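Local coordinates for protein methyltransferase FkbM (PDB 2PY6) that probably transfers methyl groups to a substrate that is not established, at residues D183-S186 with V187-L190; Y191-L194 with N195-T199; E201-Y204 with Y205-V208. All blocks are in the same frame, centred on the assembly; numbering follows the deposited sequence.

Overall arrangement
Contact 1 spans the N-cap and first turns of helix 184-199, contact 2 the rest of that helix, their centres about 13 Å apart, and contact 3 the lead-in and turns of the short helix 203-208. The chain doubles back there, so that contact 3 lies with its centre about 8 Å from that of contact 2 and about 13 Å from that of contact 1. The tyrosine ring of Tyr205 packs on Phe196, Tyr204 packs on Asn195, and Tyr185 OH probably bonds to Val208 O, 2.4 Å away. Contacts 1 and 3 both reach the second subunit, whereas contact 2 is buried within its own chain and holds a 1,2-ethanediol probably left from crystallisation.

Contact 1: residues D183-S186 with V187-L190; sequences DDYS and VQTL
Thr189 keeps OG1 beside its own backbone N (chi1 -62°), which points the hydroxyl back along the helix at Tyr185 O, 2.7 Å from OG1. Thr189 N gives the same oxygen its regular helical bond, N to O 2.8 Å, and the two donors come from opposite faces of the Tyr185 carbonyl plane. Tyr185 CG lies anti to the backbone N (chi1 -175°), which brings one side of its ring near the next turn: Thr189 OG1 stands over a face, 3.9 Å from CE1, while Gln188 OE1 comes up at the edge, 3.8 Å from CD1. The Gln188 amide is turned 67° from that ring, and its NE2 bonds to Pro16 O and to Gly220 O of the second subunit. Tyr185 OH is directed at Val208 O, probably as a hydrogen bond, and the ring stacks on Tyr185 of the second subunit.

At the start of the helix Asp183 closes the first turn with both carboxylate oxygens. Ser186 OG donates to Asp183 OD1 over 2.6 Å on the syn side, whereas Ser186 N reaches Asp183 OD2 from above the carboxylate plane at 3.3 Å. A salt bridge from OD2 to Arg395 ties this end to strand 392-396. Gln188 N to Asp184 O, 2.9 Å, continues the backbone bonding. Asp183 is thus an N-cap, followed by the threonine-to-carbonyl bond familiar inside alpha helices.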
loop_
_atom_site.group_PDB
_atom_site.type_symbol
_atom_site.label_atom_id
_atom_site.label_comp_id
_atom_site.label_asym_id
_atom_site.label_seq_id
_atom_site.Cartn_x
_atom_site.Cartn_y
_atom_site.Cartn_z
ATOM N N ASP A 183 1.761 38.738 -20.549
ATOM C CA ASP A 183 2.713 38.725 -19.447
ATOM C C ASP A 183 3.983 37.944 -19.819
ATOM O O ASP A 183 3.963 37.053 -20.681
ATOM C CB ASP A 183 2.024 38.156 -18.181
ATOM C CG ASP A 183 1.660 36.684 -18.313
ATOM O OD1 ASP A 183 0.816 36.318 -19.178
ATOM O OD2 ASP A 183 2.234 35.893 -17.543
ATOM N N ASP A 184 5.093 38.324 -19.197
ATOM C CA ASP A 184 6.377 37.716 -19.451
ATOM C C ASP A 184 6.435 36.233 -19.146
ATOM O O ASP A 184 7.105 35.482 -19.850
ATOM C CB ASP A 184 7.469 38.440 -18.661
ATOM C CG ASP A 184 7.646 39.915 -19.084
ATOM O OD1 ASP A 184 7.622 40.230 -20.289
ATOM O OD2 ASP A 184 7.879 40.763 -18.196
ATOM N N TYR A 185 5.762 35.783 -18.100
ATOM C CA TYR A 185 5.793 34.364 -17.746
ATOM C C TYR A 185 5.103 33.443 -18.810
ATOM O O TYR A 185 5.501 32.296 -19.055
ATOM C CB TYR A 185 5.232 34.197 -16.302
ATOM C CG TYR A 185 5.314 32.793 -15.735
ATOM C CD1 TYR A 185 6.394 31.952 -16.020
ATOM C CD2 TYR A 185 4.364 32.337 -14.845
ATOM C CE1 TYR A 185 6.486 30.668 -15.472
ATOM C CE2 TYR A 185 4.453 31.056 -14.294
ATOM C CZ TYR A 185 5.525 30.227 -14.618
ATOM O OH TYR A 185 5.629 28.974 -14.057
ATOM N N SER A 186 4.074 33.973 -19.453
ATOM C CA SER A 186 3.427 33.304 -20.556
ATOM C C SER A 186 4.391 33.181 -21.716
ATOM O O SER A 186 4.446 32.143 -22.381
ATOM C CB SER A 186 2.209 34.093 -21.007
ATOM O OG SER A 186 1.154 33.894 -20.111
ATOM N N VAL A 187 5.145 34.246 -21.982
ATOM C CA VAL A 187 6.142 34.222 -23.053
ATOM C C VAL A 187 7.207 33.180 -22.694
ATOM O O VAL A 187 7.554 32.316 -23.494
ATOM C CB VAL A 187 6.779 35.605 -23.291
ATOM C CG1 VAL A 187 7.915 35.498 -24.284
ATOM C CG2 VAL A 187 5.730 36.598 -23.783
ATOM N N GLN A 188 7.720 33.221 -21.482
ATOM C CA GLN A 188 8.715 32.216 -21.106
ATOM C C GLN A 188 8.133 30.792 -21.270
ATOM O O GLN A 188 8.797 29.868 -21.778
ATOM C CB GLN A 188 9.217 32.447 -19.691
ATOM C CG GLN A 188 10.575 31.729 -19.405
ATOM C CD GLN A 188 10.894 31.678 -17.924
ATOM O OE1 GLN A 188 9.983 31.628 -17.068
ATOM N NE2 GLN A 188 12.186 31.699 -17.603
ATOM N N THR A 189 6.888 30.618 -20.848
ATOM C CA THR A 189 6.222 29.328 -20.970
ATOM C C THR A 189 6.119 28.915 -22.431
ATOM O O THR A 189 6.443 27.761 -22.769
ATOM C CB THR A 189 4.856 29.371 -20.312
ATOM O OG1 THR A 189 5.022 29.637 -18.909
ATOM C CG2 THR A 189 4.107 28.068 -20.523
ATOM N N LEU A 190 5.677 29.834 -23.302
ATOM C CA LEU A 190 5.570 29.504 -24.721
ATOM C C LEU A 190 6.882 28.976 -25.257
ATOM O O LEU A 190 6.937 27.913 -25.855
ATOM C CB LEU A 190 5.147 30.709 -25.572
ATOM C CG LEU A 190 5.091 30.460 -27.096
ATOM C CD1 LEU A 190 4.018 29.388 -27.414
ATOM C CD2 LEU A 190 4.852 31.709 -27.910
#

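Contact 2: residues Y191-L194 with N195-T199; sequences YAVL and NFHLT. With EDO (1,2-ethanediol), chain C.
The C-terminal half of helix 184-199, a buried alpha helix, carries this contact between successive turns. Asn195 N bonds to Tyr191 O at 2.8 Å, and the same i to i+4 pattern joins Phe196 to Ala192 and Leu198 to Leu194; the bond from His197 N to Val193 O is weak. Val193 and His197 run side by side and point the same way, with Val193 CG1 3.8 Å from His197 CD2. That ring carbon also lies 3.0 Å from Val193 O, which is therefore approached by both the backbone and the imidazole of one residue.

In His197 chi1 (-63°) sets the ring beside the backbone N, and chi2, -67°, turns ND1 to the 1,2-ethanediol. The diol's O2 lies in the ring plane, 2.5 Å from ND1 in a nearly straight hydrogen bond (170°), while O1 makes a weak bond to His197 O. Trp163 N and Asp161 O also bind the diol. Phe196 CD2 sits 3.8 Å above the centre of one imidazole face, and the ring of Trp163 stacks with the imidazole as well, which should limit its turning.

On another side, Asn195 CG packs 3.1 Å from Tyr191 O, but the amide nitrogen ND2 finds its bond at Met19 O, near the start of helix 19-32. Thr199 OG1 donates to Asn195 O over 2.7 Å, beside the bond from Thr199 N, and so doubles the last backbone link. This is a buried alpha helix packed among helices 19-32, 164-169 and 203-208, its last turn reinforced by a threonine-to-carbonyl bond.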
loop_
_atom_site.group_PDB
_atom_site.type_symbol
_atom_site.label_atom_id
_atom_site.label_comp_id
_atom_site.label_asym_id
_atom_site.label_seq_id
_atom_site.Cartn_x
_atom_site.Cartn_y
_atom_site.Cartn_z
ATOM N N TYR A 191 7.951 29.762 -25.069
ATOM C CA TYR A 191 9.260 29.376 -25.567
ATOM C C TYR A 191 9.797 28.082 -24.963
ATOM O O TYR A 191 10.401 27.286 -25.675
ATOM C CB TYR A 191 10.260 30.508 -25.448
ATOM C CG TYR A 191 10.020 31.651 -26.434
ATOM C CD1 TYR A 191 9.967 31.429 -27.803
ATOM C CD2 TYR A 191 9.906 32.955 -25.992
ATOM C CE1 TYR A 191 9.761 32.467 -28.695
ATOM C CE2 TYR A 191 9.699 33.993 -26.871
ATOM C CZ TYR A 191 9.638 33.757 -28.218
ATOM O OH TYR A 191 9.443 34.813 -29.099
ATOM N N ALA A 192 9.489 27.825 -23.690
ATOM C CA ALA A 192 9.895 26.583 -23.009
ATOM C C ALA A 192 9.216 25.355 -23.668
ATOM O O ALA A 192 9.853 24.341 -23.955
ATOM C CB ALA A 192 9.576 26.681 -21.505
ATOM N N VAL A 193 7.926 25.467 -23.968
ATOM C CA VAL A 193 7.214 24.355 -24.630
ATOM C C VAL A 193 7.740 24.066 -26.046
ATOM O O VAL A 193 7.903 22.923 -26.436
ATOM C CB VAL A 193 5.708 24.652 -24.682
ATOM C CG1 VAL A 193 4.944 23.629 -25.595
ATOM C CG2 VAL A 193 5.151 24.687 -23.262
ATOM N N LEU A 194 7.961 25.121 -26.817
ATOM C CA LEU A 194 8.486 24.998 -28.163
ATOM C C LEU A 194 9.920 24.481 -28.118
ATOM O O LEU A 194 10.305 23.690 -28.964
ATOM C CB LEU A 194 8.416 26.330 -28.882
ATOM C CG LEU A 194 7.041 26.995 -29.003
ATOM C CD1 LEU A 194 7.209 28.336 -29.709
ATOM C CD2 LEU A 194 5.975 26.142 -29.722
ATOM N N ASN A 195 10.705 24.912 -27.143
ATOM C CA ASN A 195 12.057 24.386 -26.991
ATOM C C ASN A 195 12.032 22.902 -26.633
ATOM O O ASN A 195 12.838 22.155 -27.165
ATOM C CB ASN A 195 12.886 25.199 -26.010
ATOM C CG ASN A 195 13.249 26.566 -26.561
ATOM O OD1 ASN A 195 13.126 26.793 -27.743
ATOM N ND2 ASN A 195 13.637 27.481 -25.701
ATOM N N PHE A 196 11.111 22.456 -25.772
ATOM C CA PHE A 196 11.010 21.010 -25.522
ATOM C C PHE A 196 10.835 20.170 -26.823
ATOM O O PHE A 196 11.547 19.189 -27.050
ATOM C CB PHE A 196 9.872 20.697 -24.574
ATOM C CG PHE A 196 9.475 19.241 -24.594
ATOM C CD1 PHE A 196 10.302 18.292 -24.058
ATOM C CD2 PHE A 196 8.284 18.839 -25.198
ATOM C CE1 PHE A 196 9.927 16.957 -24.081
ATOM C CE2 PHE A 196 7.911 17.515 -25.232
ATOM C CZ PHE A 196 8.722 16.579 -24.657
ATOM N N HIS A 197 9.874 20.568 -27.651
ATOM C CA HIS A 197 9.609 19.922 -28.929
ATOM C C HIS A 197 10.795 20.031 -29.899
ATOM O O HIS A 197 11.098 19.086 -30.594
ATOM C CB HIS A 197 8.323 20.470 -29.590
ATOM C CG HIS A 197 7.068 20.213 -28.801
ATOM N ND1 HIS A 197 6.555 18.950 -28.596
ATOM C CD2 HIS A 197 6.233 21.066 -28.156
ATOM C CE1 HIS A 197 5.478 19.033 -27.833
ATOM N NE2 HIS A 197 5.259 20.307 -27.555
ATOM N N LEU A 198 11.479 21.173 -29.946
ATOM C CA LEU A 198 12.622 21.300 -30.851
ATOM C C LEU A 198 13.837 20.455 -30.419
ATOM O O LEU A 198 14.547 19.939 -31.253
ATOM C CB LEU A 198 13.049 22.763 -31.002
ATOM C CG LEU A 198 12.089 23.696 -31.730
ATOM C CD1 LEU A 198 12.509 25.130 -31.559
ATOM C CD2 LEU A 198 11.988 23.335 -33.183
ATOM N N THR A 199 14.047 20.332 -29.113
ATOM C CA THR A 199 15.231 19.687 -28.562
ATOM C C THR A 199 15.071 18.318 -27.942
ATOM O O THR A 199 16.085 17.645 -27.746
ATOM C CB THR A 199 15.806 20.523 -27.419
ATOM O OG1 THR A 199 14.873 20.561 -26.348
ATOM C CG2 THR A 199 16.115 21.953 -27.881
HETATM C C1 EDO C . 9.847 16.263 -29.960
HETATM O O1 EDO C . 10.921 16.338 -29.063
HETATM C C2 EDO C . 8.529 16.081 -29.211
HETATM O O2 EDO C . 7.531 16.960 -29.753
#

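Contact 3: residues E201-Y204 with Y205-V208; sequences EPEY and YHEV
Face and edge contacts centre on the His206 imidazole, which meets both Pro202 and Glu203. Pro202 O stands 3.5 Å above one face, offset toward the rim, and Glu203 brings its carboxylate to the ring edge, with OE2 3.4 Å from His206 CD2. Carboxylate and ring planes are 61° apart. Glu203 CG lies beside its backbone N (chi1 -71°) and the chain bends again at the next bond, folding the acid back over the first turn toward the histidine.

Hydrogen bonds of the backbone are uneven. Glu207 N reaches Glu203 O at 3.2 Å, while Pro202 O receives only weak bonds from Tyr205 N and His206 N. Before the helix, Glu201 caps it: its OE2 accepts a hydrogen bond from Glu203 N, 2.9 Å, through its anti lone pair.

A water donates to Glu203 OE1 over 2.8 Å and, weakly, to Glu207 OE2, linking two acids that might otherwise repel one another. All three glutamates meet the second subunit: Glu203 OE2 bridges to Arg218, Glu201 OE1 to Lys249, and Glu207 OE1 accepts from Gly220 N, all three partners being of that subunit. His206 ND1 is hydrogen-bonded to Glu209 OE1, and Arg218 of the second subunit packs on the histidine.

Replacing His206 with alanine removes the imidazole, and Glu209 OE1 is then likely to be left without its ring partner, with a gap beside Pro202 O and the Glu203 carboxylate.

Among the aromatic side chains, Tyr205 packs inward, stacking on His396. Together these contacts make a short helix capped by a glutamate side chain, whose glutamate-rich flank forms salt bridges across the subunit interface.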
loop_
_atom_site.group_PDB
_atom_site.type_symbol
_atom_site.label_atom_id
_atom_site.label_comp_id
_atom_site.label_asym_id
_atom_site.label_seq_id
_atom_site.Cartn_x
_atom_site.Cartn_y
_atom_site.Cartn_z
ATOM N N GLU A 201 14.202 17.903 -24.894
ATOM C CA GLU A 201 14.729 18.074 -23.553
ATOM C C GLU A 201 13.634 18.475 -22.571
ATOM O O GLU A 201 13.225 19.631 -22.536
ATOM C CB GLU A 201 15.856 19.144 -23.540
ATOM C CG GLU A 201 16.373 19.498 -22.128
ATOM C CD GLU A 201 16.775 18.275 -21.280
ATOM O OE1 GLU A 201 17.801 17.654 -21.560
ATOM O OE2 GLU A 201 16.079 17.961 -20.297
ATOM N N PRO A 202 13.154 17.524 -21.756
ATOM C CA PRO A 202 12.070 17.860 -20.821
ATOM C C PRO A 202 12.349 18.924 -19.771
ATOM O O PRO A 202 11.401 19.508 -19.249
ATOM C CB PRO A 202 11.772 16.531 -20.150
ATOM C CG PRO A 202 12.953 15.723 -20.306
ATOM C CD PRO A 202 13.506 16.099 -21.657
ATOM N N GLU A 203 13.613 19.160 -19.429
ATOM C CA GLU A 203 13.951 20.219 -18.471
ATOM C C GLU A 203 13.355 21.574 -18.890
ATOM O O GLU A 203 13.164 22.440 -18.030
ATOM C CB GLU A 203 15.463 20.332 -18.240
ATOM C CG GLU A 203 16.100 19.185 -17.445
ATOM C CD GLU A 203 15.546 19.039 -16.017
ATOM O OE1 GLU A 203 15.324 20.052 -15.313
ATOM O OE2 GLU A 203 15.349 17.895 -15.589
ATOM N N TYR A 204 13.070 21.766 -20.185
ATOM C CA TYR A 204 12.398 23.004 -20.618
ATOM C C TYR A 204 11.028 23.202 -19.942
ATOM O O TYR A 204 10.755 24.303 -19.476
ATOM C CB TYR A 204 12.297 23.117 -22.139
ATOM C CG TYR A 204 13.566 23.589 -22.741
ATOM C CD1 TYR A 204 13.927 24.919 -22.640
ATOM C CD2 TYR A 204 14.421 22.712 -23.412
ATOM C CE1 TYR A 204 15.145 25.350 -23.142
ATOM C CE2 TYR A 204 15.628 23.138 -23.951
ATOM C CZ TYR A 204 15.977 24.459 -23.823
ATOM O OH TYR A 204 17.165 24.904 -24.347
ATOM N N TYR A 205 10.200 22.157 -19.881
ATOM C CA TYR A 205 8.924 22.197 -19.142
ATOM C C TYR A 205 9.156 22.473 -17.677
ATOM O O TYR A 205 8.412 23.224 -17.070
ATOM C CB TYR A 205 8.171 20.832 -19.127
ATOM C CG TYR A 205 7.503 20.495 -20.409
ATOM C CD1 TYR A 205 6.519 21.336 -20.918
ATOM C CD2 TYR A 205 7.797 19.322 -21.105
ATOM C CE1 TYR A 205 5.850 21.053 -22.109
ATOM C CE2 TYR A 205 7.124 19.022 -22.294
ATOM C CZ TYR A 205 6.144 19.906 -22.796
ATOM O OH TYR A 205 5.452 19.676 -23.991
ATOM N N HIS A 206 10.164 21.811 -17.107
ATOM C CA HIS A 206 10.418 21.923 -15.693
ATOM C C HIS A 206 10.718 23.334 -15.210
ATOM O O HIS A 206 10.366 23.664 -14.091
ATOM C CB HIS A 206 11.484 20.926 -15.214
ATOM C CG HIS A 206 11.190 19.507 -15.558
ATOM N ND1 HIS A 206 9.923 18.970 -15.483
ATOM C CD2 HIS A 206 12.008 18.486 -15.910
ATOM C CE1 HIS A 206 9.969 17.692 -15.810
ATOM N NE2 HIS A 206 11.225 17.373 -16.069
ATOM N N GLU A 207 11.308 24.169 -16.064
ATOM C CA GLU A 207 11.643 25.540 -15.702
ATOM C C GLU A 207 10.416 26.411 -15.512
ATOM O O GLU A 207 10.464 27.399 -14.796
ATOM C CB GLU A 207 12.512 26.211 -16.806
ATOM C CG GLU A 207 13.908 25.700 -16.965
ATOM C CD GLU A 207 14.896 26.055 -15.852
ATOM O OE1 GLU A 207 14.590 26.717 -14.831
ATOM O OE2 GLU A 207 16.028 25.610 -16.009
ATOM N N VAL A 208 9.324 26.058 -16.168
ATOM C CA VAL A 208 8.110 26.878 -16.134
ATOM C C VAL A 208 6.845 26.220 -15.532
ATOM O O VAL A 208 5.894 26.907 -15.223
ATOM C CB VAL A 208 7.748 27.360 -17.574
ATOM C CG1 VAL A 208 8.878 28.197 -18.161
ATOM C CG2 VAL A 208 7.395 26.169 -18.519
HETATM O O HOH W 1 16.847 22.378 -15.720
#